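Local atomic coordinates of peptide methionine sulfoxide reductase msrA/msrB (Neisseria meningitidis, PDB entry 3BQG), a protein that reduces methionine sulfoxide back to methionine through its MsrA domain, with a cysteine seen here in the sulfenic acid form. Residues E17-R22 with F76-P81; A138-Y141 with I147-P150. The protein carries 1 engineered substitution. All coordinates share one frame; numbering follows the deposited sequence.

Interaction 1: E17-R22 with F76-P81; sequences EAYFQR and FRVVDP
Y19 meets V78 and R77 in an apolar helix-to-helix contact, partly buried. It joins helix 14-21 to the last part of helix 68-78. Y19 has its CG anti to the backbone N (chi1 173°), and this directs the ring at the other helix. Both methyls of V78 lie over one ring face. CG2 makes a CH-pi contact, 3.9 Å from the centroid of the Y19 ring and 19° off its normal. CG1 lies over the same face, out toward the CE1 rim, 3.5 Å from Y19 CE1. F20 CE2 of the same helix borders the ring at its edge, in plane. R77 passes the phenol end at about a right angle. Its CD lies 3.6 Å from Y19 OH and its CB 3.7 Å from that oxygen, so the aliphatic chain does the touching. The guanidinium turns to other partners: NH1 of R77 bonds to the carbonyls of K160 and E163 in the C-terminal segment. Y19 OH is hydrogen-bonded to the backbone O of Y74, one turn back in helix 68-78. No hydrogen bond links 17-22 to 76-81. The methyls and ring hold by dispersion, while the phenol bond to Y74 should limit how far the ring can shift over V78.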
ATOM      1  N   GLU A  17       2.135  -5.592  -3.615  1.00 19.02           N
ATOM      2  CA  GLU A  17       3.429  -5.332  -4.235  1.00 20.81           C
ATOM      3  C   GLU A  17       3.426  -5.858  -5.666  1.00 19.64           C
ATOM      4  O   GLU A  17       3.791  -5.147  -6.603  1.00 19.72           O
ATOM      5  CB  GLU A  17       4.558  -6.014  -3.466  1.00 22.19           C
ATOM      6  CG  GLU A  17       5.887  -5.964  -4.223  1.00 27.36           C
ATOM      7  CD  GLU A  17       6.868  -7.007  -3.749  1.00 30.55           C
ATOM      8  OE1 GLU A  17       6.489  -8.197  -3.697  1.00 32.61           O
ATOM      9  OE2 GLU A  17       8.018  -6.642  -3.429  1.00 34.10           O
ATOM     10  N   ALA A  18       3.009  -7.110  -5.819  1.00 18.15           N
ATOM     11  CA  ALA A  18       2.954  -7.744  -7.133  1.00 19.34           C
ATOM     12  C   ALA A  18       2.120  -6.890  -8.077  1.00 18.74           C
ATOM     13  O   ALA A  18       2.424  -6.754  -9.259  1.00 20.11           O
ATOM     14  CB  ALA A  18       2.344  -9.133  -7.007  1.00 18.14           C
ATOM     15  N   TYR A  19       1.054  -6.322  -7.533  1.00 18.34           N
ATOM     16  CA  TYR A  19       0.152  -5.466  -8.291  1.00 18.53           C
ATOM     17  C   TYR A  19       0.848  -4.200  -8.811  1.00 18.00           C
ATOM     18  O   TYR A  19       0.785  -3.901 -10.000  1.00 17.18           O
ATOM     19  CB  TYR A  19      -1.041  -5.095  -7.399  1.00 18.77           C
ATOM     20  CG  TYR A  19      -1.993  -4.072  -7.968  1.00 19.94           C
ATOM     21  CD1 TYR A  19      -2.875  -4.396  -9.000  1.00 20.46           C
ATOM     22  CD2 TYR A  19      -2.035  -2.780  -7.447  1.00 20.04           C
ATOM     23  CE1 TYR A  19      -3.779  -3.452  -9.495  1.00 18.05           C
ATOM     24  CE2 TYR A  19      -2.930  -1.837  -7.932  1.00 19.13           C
ATOM     25  CZ  TYR A  19      -3.799  -2.176  -8.953  1.00 19.07           C
ATOM     26  OH  TYR A  19      -4.692  -1.235  -9.415  1.00 18.77           O
ATOM     27  N   PHE A  20       1.515  -3.457  -7.930  1.00 19.30           N
ATOM     28  CA  PHE A  20       2.172  -2.225  -8.360  1.00 22.43           C
ATOM     29  C   PHE A  20       3.368  -2.412  -9.296  1.00 24.74           C
ATOM     30  O   PHE A  20       3.678  -1.527 -10.089  1.00 25.68           O
ATOM     31  CB  PHE A  20       2.563  -1.377  -7.139  1.00 20.38           C
ATOM     32  CG  PHE A  20       1.472  -0.437  -6.702  1.00 19.75           C
ATOM     33  CD1 PHE A  20       1.321   0.803  -7.313  1.00 17.69           C
ATOM     34  CD2 PHE A  20       0.542  -0.831  -5.746  1.00 18.50           C
ATOM     35  CE1 PHE A  20       0.248   1.640  -6.990  1.00 21.61           C
ATOM     36  CE2 PHE A  20      -0.539  -0.007  -5.414  1.00 19.53           C
ATOM     37  CZ  PHE A  20      -0.685   1.236  -6.038  1.00 18.64           C
ATOM     38  N   GLN A  21       4.026  -3.565  -9.221  1.00 27.11           N
ATOM     39  CA  GLN A  21       5.170  -3.838 -10.089  1.00 30.10           C
ATOM     40  C   GLN A  21       4.763  -3.957 -11.557  1.00 31.68           C
ATOM     41  O   GLN A  21       5.554  -3.650 -12.450  1.00 33.14           O
ATOM     42  CB  GLN A  21       5.880  -5.125  -9.649  1.00 30.73           C
ATOM     43  CG  GLN A  21       6.773  -4.956  -8.430  1.00 33.23           C
ATOM     44  CD  GLN A  21       8.084  -4.258  -8.758  1.00 35.69           C
ATOM     45  OE1 GLN A  21       8.109  -3.262  -9.481  1.00 39.20           O
ATOM     46  NE2 GLN A  21       9.180  -4.773  -8.218  1.00 38.70           N
ATOM     47  N   ARG A  22       3.532  -4.396 -11.810  1.00 32.87           N
ATOM     48  CA  ARG A  22       3.042  -4.551 -13.182  1.00 33.08           C
ATOM     49  C   ARG A  22       2.676  -3.241 -13.868  1.00 31.85           C
ATOM     50  O   ARG A  22       2.431  -3.217 -15.073  1.00 34.35           O
ATOM     51  CB  ARG A  22       1.814  -5.472 -13.215  1.00 34.94           C
ATOM     52  CG  ARG A  22       2.111  -6.943 -12.988  1.00 38.66           C
ATOM     53  CD  ARG A  22       0.853  -7.804 -13.119  1.00 41.09           C
ATOM     54  NE  ARG A  22       0.229  -7.689 -14.436  1.00 44.14           N
ATOM     55  CZ  ARG A  22      -0.129  -8.729 -15.184  1.00 45.76           C
ATOM     56  NH1 ARG A  22      -0.693  -8.535 -16.369  1.00 46.75           N
ATOM     57  NH2 ARG A  22       0.084  -9.964 -14.752  1.00 47.79           N
ATOM     58  N   PHE A  76      -6.962   2.435  -4.977  1.00 17.17           N
ATOM     59  CA  PHE A  76      -8.397   2.276  -4.739  1.00 19.09           C
ATOM     60  C   PHE A  76      -9.065   1.196  -5.579  1.00 19.79           C
ATOM     61  O   PHE A  76     -10.127   0.694  -5.214  1.00 19.81           O
ATOM     62  CB  PHE A  76      -9.138   3.598  -4.978  1.00 19.43           C
ATOM     63  CG  PHE A  76      -8.752   4.703  -4.034  1.00 20.23           C
ATOM     64  CD1 PHE A  76      -8.647   4.467  -2.666  1.00 22.44           C
ATOM     65  CD2 PHE A  76      -8.496   5.981  -4.514  1.00 20.63           C
ATOM     66  CE1 PHE A  76      -8.292   5.495  -1.786  1.00 23.36           C
ATOM     67  CE2 PHE A  76      -8.144   7.014  -3.646  1.00 22.24           C
ATOM     68  CZ  PHE A  76      -8.039   6.769  -2.280  1.00 20.74           C
ATOM     69  N   ARG A  77      -8.463   0.858  -6.713  1.00 20.76           N
ATOM     70  CA  ARG A  77      -9.024  -0.158  -7.590  1.00 22.01           C
ATOM     71  C   ARG A  77      -9.035  -1.545  -6.956  1.00 22.20           C
ATOM     72  O   ARG A  77      -9.938  -2.342  -7.209  1.00 22.64           O
ATOM     73  CB  ARG A  77      -8.236  -0.208  -8.906  1.00 22.23           C
ATOM     74  CG  ARG A  77      -8.689  -1.297  -9.864  1.00 24.71           C
ATOM     75  CD  ARG A  77      -7.878  -1.276 -11.158  1.00 25.82           C
ATOM     76  NE  ARG A  77      -8.023  -0.015 -11.883  1.00 25.36           N
ATOM     77  CZ  ARG A  77      -7.334   0.297 -12.977  1.00 26.66           C
ATOM     78  NH1 ARG A  77      -6.456  -0.562 -13.470  1.00 26.70           N
ATOM     79  NH2 ARG A  77      -7.514   1.469 -13.575  1.00 28.38           N
ATOM     80  N   VAL A  78      -8.048  -1.828  -6.112  1.00 21.52           N
ATOM     81  CA  VAL A  78      -7.947  -3.149  -5.508  1.00 21.00           C
ATOM     82  C   VAL A  78      -8.026  -3.246  -3.984  1.00 21.29           C
ATOM     83  O   VAL A  78      -8.076  -4.348  -3.434  1.00 20.78           O
ATOM     84  CB  VAL A  78      -6.647  -3.836  -5.984  1.00 20.87           C
ATOM     85  CG1 VAL A  78      -6.658  -3.951  -7.515  1.00 23.64           C
ATOM     86  CG2 VAL A  78      -5.439  -3.040  -5.529  1.00 20.03           C
ATOM     87  N   VAL A  79      -8.034  -2.106  -3.300  1.00 19.15           N
ATOM     88  CA  VAL A  79      -8.114  -2.094  -1.844  1.00 17.23           C
ATOM     89  C   VAL A  79      -9.513  -1.672  -1.381  1.00 15.94           C
ATOM     90  O   VAL A  79     -10.095  -0.735  -1.930  1.00 17.16           O
ATOM     91  CB  VAL A  79      -7.056  -1.125  -1.245  1.00 17.51           C
ATOM     92  CG1 VAL A  79      -7.208  -1.032   0.265  1.00 18.94           C
ATOM     93  CG2 VAL A  79      -5.650  -1.608  -1.610  1.00 20.04           C
ATOM     94  N   ASP A  80     -10.057  -2.380  -0.394  1.00 14.88           N
ATOM     95  CA  ASP A  80     -11.377  -2.043   0.157  1.00 15.71           C
ATOM     96  C   ASP A  80     -11.121  -0.951   1.199  1.00 14.41           C
ATOM     97  O   ASP A  80     -10.565  -1.219   2.269  1.00 15.16           O
ATOM     98  CB  ASP A  80     -12.020  -3.255   0.830  1.00 17.41           C
ATOM     99  CG  ASP A  80     -13.462  -2.995   1.226  1.00 20.56           C
ATOM    100  OD1 ASP A  80     -13.779  -1.840   1.579  1.00 21.94           O
ATOM    101  OD2 ASP A  80     -14.277  -3.938   1.190  1.00 24.64           O
ATOM    102  N   PRO A  81     -11.533   0.288   0.900  1.00 13.93           N
ATOM    103  CA  PRO A  81     -11.345   1.443   1.779  1.00 13.81           C
ATOM    104  C   PRO A  81     -12.359   1.606   2.902  1.00 13.17           C
ATOM    105  O   PRO A  81     -12.313   2.593   3.626  1.00 12.42           O
ATOM    106  CB  PRO A  81     -11.404   2.604   0.797  1.00 12.12           C
ATOM    107  CG  PRO A  81     -12.548   2.171  -0.075  1.00 14.71           C
ATOM    108  CD  PRO A  81     -12.284   0.682  -0.312  1.00 14.16           C
TER

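Interaction 2: A138-Y141 with I147-P150; sequences AEEY and IKNP
K148 and E140 form a salt bridge on the protein surface, between the loop after strand 135-137 and the short helix 145-148. NZ makes the close contacts on the lysine side. K148 NZ lies 3.0 Å from E140 OE2, and it reaches that oxygen at the anti lone pair, away from OE1. The same nitrogen gives a weak hydrogen bond to the backbone O of E140, also at 3.0 Å. One residue thus offers the lysine both a carboxylate and a carbonyl. A further weak bond runs from K148 NZ to the carbonyl of Q143, between the two segments. Three oxygens surround NZ; the carboxylate is the charged partner, and the two carbonyl bonds are weak. The lysine chain is extended beyond CG, with chi4 at 178°, and this carries NZ across to the loop. E140 bends at chi2 (-89°), which brings its carboxylate round to the same nitrogen as its own carbonyl. Exposure to solvent probably weakens the charge attraction. The preceding acid, E139, is satisfied elsewhere: OE1 bonds to Y33 OH and OE2 to the backbone N of Y43. The carbonyl of A138 accepts from Q143 NE2. A138 also pairs through its backbone with S31 of strand 26-34. The loop thus leaves the sheet beside that strand, passes helix 43-48, where Y141 touches Y43 and E44, and meets helix 145-148 through K148.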
ATOM      1  N   ALA A 138      10.861  -5.484   4.562  1.00 18.60           N
ATOM      2  CA  ALA A 138      10.551  -6.840   4.999  1.00 18.37           C
ATOM      3  C   ALA A 138      11.722  -7.720   4.571  1.00 19.70           C
ATOM      4  O   ALA A 138      12.536  -7.313   3.738  1.00 16.95           O
ATOM      5  CB  ALA A 138       9.273  -7.326   4.342  1.00 18.18           C
ATOM      6  N   GLU A 139      11.813  -8.914   5.152  1.00 20.28           N
ATOM      7  CA  GLU A 139      12.885  -9.851   4.819  1.00 22.62           C
ATOM      8  C   GLU A 139      12.900 -10.156   3.322  1.00 24.45           C
ATOM      9  O   GLU A 139      11.886 -10.010   2.633  1.00 22.88           O
ATOM     10  CB  GLU A 139      12.723 -11.144   5.624  1.00 22.77           C
ATOM     11  CG  GLU A 139      12.870 -10.944   7.127  1.00 23.42           C
ATOM     12  CD  GLU A 139      11.572 -10.534   7.810  1.00 25.08           C
ATOM     13  OE1 GLU A 139      10.732  -9.852   7.176  1.00 23.61           O
ATOM     14  OE2 GLU A 139      11.403 -10.886   8.997  1.00 23.27           O
ATOM     15  N   GLU A 140      14.059 -10.571   2.822  1.00 26.59           N
ATOM     16  CA  GLU A 140      14.223 -10.873   1.406  1.00 26.85           C
ATOM     17  C   GLU A 140      13.221 -11.881   0.846  1.00 26.25           C
ATOM     18  O   GLU A 140      12.748 -11.723  -0.280  1.00 26.46           O
ATOM     19  CB  GLU A 140      15.664 -11.341   1.145  1.00 30.57           C
ATOM     20  CG  GLU A 140      15.915 -11.974  -0.222  1.00 34.43           C
ATOM     21  CD  GLU A 140      15.683 -13.481  -0.220  1.00 37.77           C
ATOM     22  OE1 GLU A 140      16.248 -14.167   0.666  1.00 37.54           O
ATOM     23  OE2 GLU A 140      14.945 -13.977  -1.104  1.00 38.16           O
ATOM     24  N   TYR A 141      12.875 -12.905   1.613  1.00 25.77           N
ATOM     25  CA  TYR A 141      11.927 -13.882   1.099  1.00 26.52           C
ATOM     26  C   TYR A 141      10.554 -13.273   0.828  1.00 25.36           C
ATOM     27  O   TYR A 141       9.748 -13.856   0.106  1.00 24.52           O
ATOM     28  CB  TYR A 141      11.800 -15.091   2.038  1.00 29.15           C
ATOM     29  CG  TYR A 141      11.199 -14.822   3.400  1.00 32.05           C
ATOM     30  CD1 TYR A 141      11.989 -14.375   4.460  1.00 33.04           C
ATOM     31  CD2 TYR A 141       9.847 -15.072   3.644  1.00 32.87           C
ATOM     32  CE1 TYR A 141      11.449 -14.193   5.739  1.00 35.21           C
ATOM     33  CE2 TYR A 141       9.298 -14.891   4.915  1.00 34.62           C
ATOM     34  CZ  TYR A 141      10.103 -14.456   5.956  1.00 34.84           C
ATOM     35  OH  TYR A 141       9.568 -14.305   7.215  1.00 35.73           O
ATOM     36  N   ILE A 147       6.374 -13.464  -7.397  1.00 31.15           N
ATOM     37  CA  ILE A 147       7.167 -13.717  -8.594  1.00 33.25           C
ATOM     38  C   ILE A 147       7.982 -14.978  -8.332  1.00 34.43           C
ATOM     39  O   ILE A 147       8.230 -15.772  -9.237  1.00 35.49           O
ATOM     40  CB  ILE A 147       8.110 -12.530  -8.908  1.00 33.12           C
ATOM     41  CG1 ILE A 147       7.312 -11.403  -9.564  1.00 32.61           C
ATOM     42  CG2 ILE A 147       9.245 -12.979  -9.822  1.00 35.52           C
ATOM     43  CD1 ILE A 147       8.129 -10.165  -9.897  1.00 32.74           C
ATOM     44  N   LYS A 148       8.381 -15.153  -7.076  1.00 35.93           N
ATOM     45  CA  LYS A 148       9.160 -16.311  -6.653  1.00 36.83           C
ATOM     46  C   LYS A 148       8.237 -17.498  -6.377  1.00 38.44           C
ATOM     47  O   LYS A 148       8.643 -18.652  -6.519  1.00 39.11           O
ATOM     48  CB  LYS A 148       9.954 -15.975  -5.387  1.00 35.77           C
ATOM     49  CG  LYS A 148      10.868 -14.767  -5.526  1.00 36.26           C
ATOM     50  CD  LYS A 148      11.510 -14.374  -4.198  1.00 33.28           C
ATOM     51  CE  LYS A 148      12.438 -13.176  -4.378  1.00 33.30           C
ATOM     52  NZ  LYS A 148      13.062 -12.720  -3.102  1.00 32.09           N
ATOM     53  N   ASN A 149       7.003 -17.206  -5.972  1.00 39.25           N
ATOM     54  CA  ASN A 149       6.014 -18.241  -5.669  1.00 41.06           C
ATOM     55  C   ASN A 149       4.720 -17.925  -6.423  1.00 42.40           C
ATOM     56  O   ASN A 149       3.746 -17.465  -5.829  1.00 42.04           O
ATOM     57  CB  ASN A 149       5.727 -18.283  -4.162  1.00 41.37           C
ATOM     58  CG  ASN A 149       6.994 -18.337  -3.319  1.00 42.55           C
ATOM     59  OD1 ASN A 149       7.703 -17.338  -3.170  1.00 43.13           O
ATOM     60  ND2 ASN A 149       7.284 -19.508  -2.765  1.00 42.68           N
ATOM     61  N   PRO A 150       4.695 -18.178  -7.744  1.00 43.65           N
ATOM     62  CA  PRO A 150       3.533 -17.922  -8.604  1.00 44.33           C
ATOM     63  C   PRO A 150       2.209 -18.437  -8.053  1.00 44.62           C
ATOM     64  O   PRO A 150       1.147 -17.920  -8.392  1.00 44.88           O
ATOM     65  CB  PRO A 150       3.918 -18.610  -9.911  1.00 44.70           C
ATOM     66  CG  PRO A 150       5.398 -18.466  -9.933  1.00 44.17           C
ATOM     67  CD  PRO A 150       5.773 -18.819  -8.516  1.00 43.78           C
TER

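Interaction 1 closes along the chain before interaction 2 opens, so the two are in series. Their centres lie about 17 Å apart and their nearest atoms about 6 Å, without touching. Interaction 1 spans a long sequence gap, joining two helices, and its centre lies about 7 Å from the centre of the chain. Interaction 2 is local and lies on the surface. Helix 14-21, which carries interaction 1, packs on strand 26-34 through E17, and A138 of segment 138-141 pairs with the same strand. E17 also bonds to the backbone of D144, just before helix 145-148. C12, seen as the sulfenic acid and probably the redox-active cysteine, precedes helix 14-21, so interaction 1 belongs to the helix that follows it.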